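Local coordinates for protein branched-chain-amino-acid aminotransferase (Pseudomonas aeruginosa, PDB 6NST) that probably interconverts leucine, isoleucine and valine with their 2-oxo acids by pyridoxal-phosphate-dependent transamination with glutamate and 2-oxoglutarate, serving branched-chain amino acid biosynthesis, at residues D7-I10 / E15-Q18; D78-A83 / V118-A123. The protein carries 1 engineered substitution. All blocks are in the same frame, centred on the assembly; numbering follows the deposited sequence.

Contact 1: residues D7-I10 / E15-Q18; sequences DGVI and ELVQ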
ATOM      1  N   ASP A   7     -18.767 -33.285  31.542  1.00 59.30           N
ATOM      2  CA  ASP A   7     -18.155 -33.759  32.773  1.00 54.90           C
ATOM      3  C   ASP A   7     -16.642 -33.605  32.704  1.00 48.81           C
ATOM      4  O   ASP A   7     -16.032 -33.721  31.638  1.00 55.82           O
ATOM      5  CB  ASP A   7     -18.516 -35.222  33.037  1.00 52.11           C
ATOM      6  CG  ASP A   7     -19.919 -35.385  33.579  1.00 57.50           C
ATOM      7  OD1 ASP A   7     -20.610 -34.360  33.755  1.00 61.85           O
ATOM      8  OD2 ASP A   7     -20.329 -36.536  33.834  1.00 58.60           O
ATOM      9  N   GLY A   8     -16.039 -33.341  33.858  1.00 37.65           N
ATOM     10  CA  GLY A   8     -14.610 -33.177  33.961  1.00 39.26           C
ATOM     11  C   GLY A   8     -14.275 -31.938  34.754  1.00 32.66           C
ATOM     12  O   GLY A   8     -15.116 -31.387  35.472  1.00 34.52           O
ATOM     13  N   VAL A   9     -13.027 -31.493  34.623  1.00 31.70           N
ATOM     14  CA  VAL A   9     -12.530 -30.345  35.366  1.00 32.52           C
ATOM     15  C   VAL A   9     -11.783 -29.417  34.420  1.00 30.68           C
ATOM     16  O   VAL A   9     -11.288 -29.822  33.366  1.00 29.07           O
ATOM     17  CB  VAL A   9     -11.617 -30.759  36.541  1.00 33.09           C
ATOM     18  CG1 VAL A   9     -12.415 -31.513  37.594  1.00 36.53           C
ATOM     19  CG2 VAL A   9     -10.455 -31.603  36.040  1.00 22.94           C
ATOM     20  N   ILE A  10     -11.711 -28.150  34.816  1.00 25.74           N
ATOM     21  CA  ILE A  10     -10.947 -27.136  34.104  1.00 27.42           C
ATOM     22  C   ILE A  10     -10.082 -26.406  35.119  1.00 27.53           C
ATOM     23  O   ILE A  10     -10.575 -25.990  36.174  1.00 32.31           O
ATOM     24  CB  ILE A  10     -11.859 -26.142  33.358  1.00 33.68           C
ATOM     25  CG1 ILE A  10     -12.651 -26.855  32.263  1.00 26.77           C
ATOM     26  CG2 ILE A  10     -11.042 -25.000  32.770  1.00 21.93           C
ATOM     27  CD1 ILE A  10     -13.692 -25.981  31.598  1.00 20.16           C
ATOM     28  N   GLU A  15      -6.664 -23.320  40.564  1.00 35.83           N
ATOM     29  CA  GLU A  15      -7.414 -24.440  41.107  1.00 26.67           C
ATOM     30  C   GLU A  15      -8.179 -25.136  39.992  1.00 30.49           C
ATOM     31  O   GLU A  15      -8.500 -24.541  38.961  1.00 26.54           O
ATOM     32  CB  GLU A  15      -8.397 -23.988  42.201  1.00 34.83           C
ATOM     33  CG  GLU A  15      -7.745 -23.410  43.449  1.00 46.56           C
ATOM     34  CD  GLU A  15      -8.765 -22.924  44.464  1.00 63.03           C
ATOM     35  OE1 GLU A  15      -9.972 -22.921  44.142  1.00 66.43           O
ATOM     36  OE2 GLU A  15      -8.360 -22.547  45.584  1.00 66.95           O
ATOM     37  N   LEU A  16      -8.467 -26.415  40.213  1.00 36.01           N
ATOM     38  CA  LEU A  16      -9.366 -27.159  39.345  1.00 34.24           C
ATOM     39  C   LEU A  16     -10.796 -26.924  39.807  1.00 33.85           C
ATOM     40  O   LEU A  16     -11.086 -26.981  41.006  1.00 35.55           O
ATOM     41  CB  LEU A  16      -9.045 -28.653  39.365  1.00 34.01           C
ATOM     42  CG  LEU A  16      -7.666 -29.082  38.865  1.00 40.39           C
ATOM     43  CD1 LEU A  16      -7.430 -30.536  39.217  1.00 39.11           C
ATOM     44  CD2 LEU A  16      -7.535 -28.860  37.365  1.00 20.61           C
ATOM     45  N   VAL A  17     -11.682 -26.645  38.855  1.00 39.37           N
ATOM     46  CA  VAL A  17     -13.095 -26.458  39.140  1.00 39.25           C
ATOM     47  C   VAL A  17     -13.874 -27.368  38.200  1.00 40.27           C
ATOM     48  O   VAL A  17     -13.383 -27.776  37.145  1.00 36.01           O
ATOM     49  CB  VAL A  17     -13.529 -24.980  38.985  1.00 36.24           C
ATOM     50  CG1 VAL A  17     -13.594 -24.584  37.517  1.00 39.00           C
ATOM     51  CG2 VAL A  17     -14.855 -24.721  39.693  1.00 48.94           C
ATOM     52  N   GLN A  18     -15.089 -27.718  38.618  1.00 38.94           N
ATOM     53  CA  GLN A  18     -15.959 -28.516  37.767  1.00 43.76           C
ATOM     54  C   GLN A  18     -16.170 -27.816  36.430  1.00 39.44           C
ATOM     55  O   GLN A  18     -16.219 -26.587  36.349  1.00 34.50           O
ATOM     56  CB  GLN A  18     -17.303 -28.766  38.451  1.00 45.91           C
ATOM     57  CG  GLN A  18     -17.210 -29.554  39.749  1.00 56.04           C
ATOM     58  CD  GLN A  18     -16.778 -30.994  39.537  1.00 55.82           C
ATOM     59  OE1 GLN A  18     -16.799 -31.505  38.416  1.00 58.51           O
ATOM     60  NE2 GLN A  18     -16.383 -31.657  40.617  1.00 49.43           N
TER

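Contact 2: residues D78-A83 / V118-A123; sequences DEINEA and VHVIIA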
ATOM      1  N   ASP A  78       6.345 -22.489  34.899  1.00 26.56           N
ATOM      2  CA  ASP A  78       6.335 -23.802  35.538  1.00 19.82           C
ATOM      3  C   ASP A  78       4.941 -24.162  36.038  1.00 26.40           C
ATOM      4  O   ASP A  78       4.534 -25.327  35.969  1.00 25.29           O
ATOM      5  CB  ASP A  78       7.343 -23.844  36.685  1.00 21.50           C
ATOM      6  CG  ASP A  78       7.444 -25.218  37.323  1.00 21.02           C
ATOM      7  OD1 ASP A  78       8.005 -26.132  36.684  1.00 24.39           O
ATOM      8  OD2 ASP A  78       6.962 -25.385  38.462  1.00 37.24           O
ATOM      9  N   GLU A  79       4.194 -23.178  36.545  1.00 25.77           N
ATOM     10  CA  GLU A  79       2.820 -23.444  36.959  1.00 23.93           C
ATOM     11  C   GLU A  79       1.935 -23.757  35.760  1.00 25.63           C
ATOM     12  O   GLU A  79       1.091 -24.658  35.823  1.00 24.00           O
ATOM     13  CB  GLU A  79       2.260 -22.257  37.736  1.00 24.34           C
ATOM     14  CG  GLU A  79       3.069 -21.871  38.955  1.00 33.59           C
ATOM     15  CD  GLU A  79       2.404 -20.774  39.757  1.00 33.12           C
ATOM     16  OE1 GLU A  79       1.410 -21.065  40.454  1.00 43.03           O
ATOM     17  OE2 GLU A  79       2.865 -19.616  39.675  1.00 37.79           O
ATOM     18  N   ILE A  80       2.118 -23.025  34.657  1.00 18.35           N
ATOM     19  CA  ILE A  80       1.298 -23.255  33.472  1.00 17.86           C
ATOM     20  C   ILE A  80       1.605 -24.616  32.865  1.00 27.07           C
ATOM     21  O   ILE A  80       0.693 -25.350  32.462  1.00 25.49           O
ATOM     22  CB  ILE A  80       1.497 -22.116  32.455  1.00 17.57           C
ATOM     23  CG1 ILE A  80       1.000 -20.796  33.042  1.00 22.22           C
ATOM     24  CG2 ILE A  80       0.766 -22.423  31.161  1.00 19.26           C
ATOM     25  CD1 ILE A  80      -0.438 -20.847  33.514  1.00 15.98           C
ATOM     26  N   ASN A  81       2.891 -24.980  32.789  1.00 26.48           N
ATOM     27  CA  ASN A  81       3.252 -26.313  32.317  1.00 22.44           C
ATOM     28  C   ASN A  81       2.625 -27.390  33.192  1.00 22.91           C
ATOM     29  O   ASN A  81       2.100 -28.389  32.685  1.00 26.35           O
ATOM     30  CB  ASN A  81       4.773 -26.475  32.287  1.00 29.01           C
ATOM     31  CG  ASN A  81       5.437 -25.583  31.261  1.00 36.93           C
ATOM     32  OD1 ASN A  81       5.292 -25.791  30.059  1.00 44.29           O
ATOM     33  ND2 ASN A  81       6.189 -24.596  31.731  1.00 47.87           N
ATOM     34  N   GLU A  82       2.664 -27.199  34.511  1.00 19.06           N
ATOM     35  CA  GLU A  82       2.071 -28.173  35.418  1.00 25.72           C
ATOM     36  C   GLU A  82       0.551 -28.185  35.298  1.00 22.25           C
ATOM     37  O   GLU A  82      -0.073 -29.251  35.341  1.00 22.05           O
ATOM     38  CB  GLU A  82       2.498 -27.870  36.854  1.00 29.34           C
ATOM     39  CG  GLU A  82       2.643 -29.102  37.729  1.00 49.36           C
ATOM     40  CD  GLU A  82       3.774 -30.007  37.279  1.00 55.57           C
ATOM     41  OE1 GLU A  82       4.752 -29.495  36.693  1.00 49.70           O
ATOM     42  OE2 GLU A  82       3.683 -31.232  37.509  1.00 63.04           O
ATOM     43  N   ALA A  83      -0.061 -27.009  35.143  1.00 21.03           N
ATOM     44  CA  ALA A  83      -1.511 -26.946  35.005  1.00 22.28           C
ATOM     45  C   ALA A  83      -1.968 -27.552  33.685  1.00 26.95           C
ATOM     46  O   ALA A  83      -3.025 -28.191  33.623  1.00 26.46           O
ATOM     47  CB  ALA A  83      -1.989 -25.500  35.123  1.00 18.04           C
ATOM     48  N   VAL A 118      -6.151 -10.251  35.499  1.00 21.34           N
ATOM     49  CA  VAL A 118      -5.827 -11.272  34.511  1.00 26.96           C
ATOM     50  C   VAL A 118      -6.236 -12.630  35.060  1.00 29.46           C
ATOM     51  O   VAL A 118      -5.829 -13.013  36.164  1.00 18.41           O
ATOM     52  CB  VAL A 118      -4.328 -11.252  34.164  1.00 25.54           C
ATOM     53  CG1 VAL A 118      -4.007 -12.338  33.162  1.00 13.50           C
ATOM     54  CG2 VAL A 118      -3.924  -9.888  33.624  1.00 18.04           C
ATOM     55  N   HIS A 119      -7.046 -13.355  34.291  1.00 35.61           N
ATOM     56  CA  HIS A 119      -7.462 -14.709  34.624  1.00 32.11           C
ATOM     57  C   HIS A 119      -6.885 -15.685  33.608  1.00 27.37           C
ATOM     58  O   HIS A 119      -6.627 -15.324  32.456  1.00 20.18           O
ATOM     59  CB  HIS A 119      -8.987 -14.830  34.651  1.00 28.13           C
ATOM     60  CG  HIS A 119      -9.647 -13.916  35.635  1.00 40.23           C
ATOM     61  ND1 HIS A 119     -10.246 -14.373  36.790  1.00 41.92           N
ATOM     62  CD2 HIS A 119      -9.801 -12.570  35.640  1.00 42.53           C
ATOM     63  CE1 HIS A 119     -10.741 -13.349  37.461  1.00 46.13           C
ATOM     64  NE2 HIS A 119     -10.485 -12.244  36.786  1.00 46.85           N
ATOM     65  N   VAL A 120      -6.684 -16.929  34.039  1.00 22.82           N
ATOM     66  CA  VAL A 120      -6.111 -17.971  33.193  1.00 21.81           C
ATOM     67  C   VAL A 120      -6.961 -19.227  33.330  1.00 26.98           C
ATOM     68  O   VAL A 120      -7.286 -19.640  34.448  1.00 24.38           O
ATOM     69  CB  VAL A 120      -4.646 -18.273  33.568  1.00 26.08           C
ATOM     70  CG1 VAL A 120      -4.084 -19.368  32.680  1.00 14.26           C
ATOM     71  CG2 VAL A 120      -3.798 -17.015  33.477  1.00 21.69           C
ATOM     72  N   ILE A 121      -7.317 -19.837  32.198  1.00 24.45           N
ATOM     73  CA  ILE A 121      -8.041 -21.104  32.190  1.00 30.22           C
ATOM     74  C   ILE A 121      -7.349 -22.066  31.238  1.00 29.15           C
ATOM     75  O   ILE A 121      -6.803 -21.667  30.205  1.00 33.98           O
ATOM     76  CB  ILE A 121      -9.527 -20.938  31.795  1.00 31.55           C
ATOM     77  CG1 ILE A 121      -9.657 -20.212  30.447  1.00 19.81           C
ATOM     78  CG2 ILE A 121     -10.286 -20.220  32.885  1.00 31.59           C
ATOM     79  CD1 ILE A 121      -9.972 -21.140  29.280  1.00 15.84           C
ATOM     80  N   ILE A 122      -7.355 -23.346  31.608  1.00 23.90           N
ATOM     81  CA  ILE A 122      -6.769 -24.382  30.765  1.00 23.83           C
ATOM     82  C   ILE A 122      -7.744 -25.547  30.677  1.00 32.47           C
ATOM     83  O   ILE A 122      -7.861 -26.346  31.614  1.00 27.06           O
ATOM     84  CB  ILE A 122      -5.400 -24.855  31.289  1.00 21.75           C
ATOM     85  CG1 ILE A 122      -4.455 -23.660  31.452  1.00 18.01           C
ATOM     86  CG2 ILE A 122      -4.795 -25.879  30.338  1.00 20.10           C
ATOM     87  CD1 ILE A 122      -3.110 -24.013  32.019  1.00 18.17           C
ATOM     88  N   ALA A 123      -8.437 -25.658  29.547  1.00 21.24           N
ATOM     89  CA  ALA A 123      -9.419 -26.704  29.314  1.00 19.73           C
ATOM     90  C   ALA A 123      -8.869 -27.722  28.324  1.00 25.71           C
ATOM     91  O   ALA A 123      -8.181 -27.359  27.364  1.00 29.89           O
ATOM     92  CB  ALA A 123     -10.730 -26.117  28.784  1.00 24.53           C
TER

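Contact 1: residues D7-I10 / E15-Q18
Val9 lays its CG2 methyl against the end of Leu16, CG2 to CD2 4.2 Å, in the apolar touch between side chains of 7-10 and 15-18. The rest of the contact is made largely by the backbone. Val9 and Gln18 form an antiparallel non-hydrogen-bonded pair, their CA atoms 4.6 Å apart and their side chains diverging; beside it Ile10 and Val17 form the hydrogen-bonded pair. Ile10 N donates to Val17 O at 2.9 Å, and Val17 N returns the bond to Ile10 O at 3.0 Å. Val17 O also receives a CA-H...O contact from Val9 CA at 3.2 Å. Val17 holds CG1 between its own backbone N and carbonyl carbon (chi1 73°), which brings that methyl to 3.6 Å from Ile10 O. On the far side of the Val9-Gln18 pair, Gly8 is joined to Trp19 by backbone hydrogen bonding, which carries the pairing one step past Gln18. This is a beta hairpin, strands 9-12 and 15-18, at the edge of the chain's antiparallel sheet: 15-18 is the outermost strand within this chain, and 9-12 separates it from 118-126. Val9 and Leu16 touch Glu90, just beyond helix 77-89, whereas Ile10 packs on His25 of the second subunit.

Contact 2: residues D78-A83 / V118-A123
Ile122 CD1 meets the Ala83 CB methyl at 3.6 Å, the closest approach between helix segment 78-83 and strand segment 118-123. The same CD1 lies 4.3 Å from Ile80 CG2, one turn back along the helix, so a single terminal methyl touches both helix residues. Ile122 is extended beyond CB, with CD1 anti to CA (chi2 177°), which carries this methyl out from the strand to the helix. A third apolar touch lies two residues back on the strand, where Ile80 CD1 approaches Val120 CG1 at 4.0 Å and the two side chains slant across each other. Ile80 bends at its second torsion (chi2 -55°), and its two branches divide the work: CG1 ends in the methyl on Val120, while CG2 faces Ile122.

Alternation along the strand explains the pattern, since Val120 and Ile122 both point their CB atoms at the helix while Ile121, between them, packs on Val26 of the second subunit. The segment axes approach to 9.9 Å and the short segments run in directions 30° apart, with the helix over the face that carries Val120 and Ile122. Backbone bonds hold the strand in place: Ile121 pairs with Met101 of strand 96-104, and Ile122 with Trp11 of strand 9-12. Trp11 also touches Ala83, Val120 and Ile122. On the helix, Ile80 is covered further by Thr59 and Phe63 of helix 55-68 and by Tyr75.

No hydrogen bond crosses between the segments, and all four touching residues are buried. Cohesion here therefore rests on dispersion and the exclusion of water; with three apolar touches and no directional bond, the contact probably sets spacing more than orientation.

In the fold
Contact 1 and contact 2 belong to one antiparallel sheet, because strand 9-12 of the hairpin lies beside strand 118-126; their centres are about 13 Å apart. They meet directly through Ile10, whose CG2 is 3.6 Å from Ile122 O and whose CG1 is 4.0 Å from Ala123 CB. Contact 1 carries the sheet out to its edge strand within this chain, whereas contact 2 covers a face of it with helix 77-89. Trp11, next in sequence to Ile10, packs on residues of both contacts. Along the chain they follow in series, the hairpin closing before the helix begins. Both lie away from Lys160, the probable cofactor-binding lysine, which carries no pyridoxal phosphate in this structure.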